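Local coordinates for tautomerase (Bordetella trematum, PDB 6VVR), which belongs to the tautomerase enzymes of the MIF clan and assembles from three copies of its chain, at residues A[3-8]-A[61-66]. Numbering follows the deposited sequence.
Sequences LNVHIM and ALVNVD
Strands 3-8 and 61-66 run antiparallel as the two central strands of the four-stranded mixed sheet, each opening one half of the duplicated beta-alpha-beta fold of the tautomerase superfamily. Backbone bonding is concentrated in two hydrogen-bonded pairs. Asn4 and Asn64 donate backbone N-H to each other's carbonyl oxygen, with Asn4 N to Asn64 O at 2.9 Å, and His6 and Leu62 do the same, with His6 N to Leu62 O at 2.8 Å; all four donors lie in the plane of the carbonyl they address.

The polar side chains meet on one face. Asn4 CG occupies the crowded position between the backbone N and the carbonyl carbon (chi1 50°), and OD1 receives two donors. His6 NE2 reaches Asn4 OD1 at 2.9 Å, nearly straight and on a lone pair, whereas Asn64 ND2 arrives at the same oxygen at 3.1 Å from above the carbonyl plane. His6 ND1 bonds Tyr45 OH, so both ring nitrogens are engaged. Beside this group, Leu62 CD2 packs 4.1 Å from His6 CD2, and Leu62 also meets Leu2 of the second subunit.

The opposite face is apolar and backs onto helices 13-31 and 73-91. There Leu3 CD2 touches Val63 CG1 at 3.9 Å, and Val5 lies alongside Val63.

Donation to Asn4 OD1 implies a proton on His6 NE2, and the two bonds probably fix the orientation of the Asn4 amide.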
loop_
_atom_site.group_PDB
_atom_site.type_symbol
_atom_site.label_atom_id
_atom_site.label_comp_id
_atom_site.label_asym_id
_atom_site.label_seq_id
_atom_site.Cartn_x
_atom_site.Cartn_y
_atom_site.Cartn_z
ATOM N N LEU A 3 9.680 0.930 2.305
ATOM C CA LEU A 3 8.990 -0.036 3.149
ATOM C C LEU A 3 7.851 0.636 3.896
ATOM O O LEU A 3 8.027 1.718 4.463
ATOM C CB LEU A 3 9.947 -0.671 4.159
ATOM C CG LEU A 3 10.875 -1.793 3.691
ATOM C CD1 LEU A 3 11.854 -1.318 2.619
ATOM C CD2 LEU A 3 11.623 -2.371 4.881
ATOM N N ASN A 4 6.694 -0.009 3.922
ATOM C CA ASN A 4 5.662 0.380 4.868
ATOM C C ASN A 4 5.302 -0.847 5.684
ATOM O O ASN A 4 5.048 -1.924 5.126
ATOM C CB ASN A 4 4.444 1.019 4.188
ATOM C CG ASN A 4 3.906 0.215 3.044
ATOM O OD1 ASN A 4 2.920 -0.513 3.196
ATOM N ND2 ASN A 4 4.512 0.372 1.876
ATOM N N VAL A 5 5.330 -0.679 7.004
ATOM C CA VAL A 5 5.343 -1.774 7.961
ATOM C C VAL A 5 4.111 -1.666 8.840
ATOM O O VAL A 5 3.739 -0.571 9.277
ATOM C CB VAL A 5 6.620 -1.738 8.820
ATOM C CG1 VAL A 5 6.698 -2.978 9.706
ATOM C CG2 VAL A 5 7.823 -1.618 7.918
ATOM N N HIS A 6 3.499 -2.809 9.124
ATOM C CA HIS A 6 2.188 -2.866 9.750
ATOM C C HIS A 6 2.271 -3.874 10.883
ATOM O O HIS A 6 2.552 -5.045 10.632
ATOM C CB HIS A 6 1.135 -3.267 8.711
ATOM C CG HIS A 6 1.161 -2.402 7.488
ATOM N ND1 HIS A 6 0.320 -1.322 7.326
ATOM C CD2 HIS A 6 1.956 -2.430 6.390
ATOM C CE1 HIS A 6 0.579 -0.735 6.170
ATOM N NE2 HIS A 6 1.569 -1.385 5.584
ATOM N N ILE A 7 2.092 -3.411 12.122
ATOM C CA ILE A 7 2.301 -4.249 13.298
ATOM C C ILE A 7 1.128 -4.067 14.248
ATOM O O ILE A 7 0.341 -3.128 14.135
ATOM C CB ILE A 7 3.631 -3.948 14.023
ATOM C CG1 ILE A 7 3.641 -2.528 14.571
ATOM C CG2 ILE A 7 4.812 -4.164 13.089
ATOM C CD1 ILE A 7 4.848 -2.237 15.459
ATOM N N MET A 8 1.016 -4.995 15.189
ATOM C CA MET A 8 -0.017 -4.904 16.204
ATOM C C MET A 8 0.352 -3.830 17.219
ATOM O O MET A 8 1.532 -3.609 17.517
ATOM C CB MET A 8 -0.196 -6.249 16.916
ATOM C CG MET A 8 -0.484 -7.422 15.990
ATOM S SD MET A 8 -1.843 -7.045 14.875
ATOM C CE MET A 8 -3.210 -6.866 16.012
ATOM N N ALA A 61 2.265 -9.368 11.489
ATOM C CA ALA A 61 3.090 -8.259 11.052
ATOM C C ALA A 61 3.214 -8.365 9.545
ATOM O O ALA A 61 3.181 -9.463 8.979
ATOM C CB ALA A 61 4.479 -8.251 11.708
ATOM N N LEU A 62 3.326 -7.213 8.897
ATOM C CA LEU A 62 3.378 -7.155 7.443
ATOM C C LEU A 62 4.395 -6.109 7.020
ATOM O O LEU A 62 4.335 -4.969 7.486
ATOM C CB LEU A 62 2.002 -6.815 6.865
ATOM C CG LEU A 62 1.977 -6.609 5.350
ATOM C CD1 LEU A 62 2.263 -7.934 4.613
ATOM C CD2 LEU A 62 0.642 -6.008 4.923
ATOM N N VAL A 63 5.330 -6.497 6.151
ATOM C CA VAL A 63 6.289 -5.571 5.553
ATOM C C VAL A 63 6.015 -5.530 4.055
ATOM O O VAL A 63 6.201 -6.533 3.359
ATOM C CB VAL A 63 7.747 -5.978 5.840
ATOM C CG1 VAL A 63 8.718 -4.947 5.256
ATOM C CG2 VAL A 63 7.996 -6.145 7.350
ATOM N N ASN A 64 5.571 -4.378 3.561
ATOM C CA ASN A 64 5.413 -4.141 2.134
ATOM C C ASN A 64 6.619 -3.377 1.610
ATOM O O ASN A 64 6.982 -2.332 2.167
ATOM C CB ASN A 64 4.141 -3.340 1.855
ATOM C CG ASN A 64 2.884 -4.105 2.204
ATOM O OD1 ASN A 64 2.834 -5.329 2.088
ATOM N ND2 ASN A 64 1.855 -3.381 2.635
ATOM N N VAL A 65 7.220 -3.880 0.530
ATOM C CA VAL A 65 8.437 -3.312 -0.049
ATOM C C VAL A 65 8.156 -2.943 -1.496
ATOM O O VAL A 65 7.879 -3.823 -2.323
ATOM C CB VAL A 65 9.619 -4.289 0.015
ATOM C CG1 VAL A 65 10.888 -3.604 -0.506
ATOM C CG2 VAL A 65 9.802 -4.848 1.420
ATOM N N ASP A 66 8.222 -1.649 -1.805
ATOM C CA ASP A 66 8.243 -1.190 -3.184
ATOM C C ASP A 66 9.699 -0.947 -3.544
ATOM O O ASP A 66 10.368 -0.120 -2.910
ATOM C CB ASP A 66 7.412 0.082 -3.364
ATOM C CG ASP A 66 5.934 -0.156 -3.139
ATOM O OD1 ASP A 66 5.403 -1.176 -3.618
ATOM O OD2 ASP A 66 5.298 0.668 -2.471
#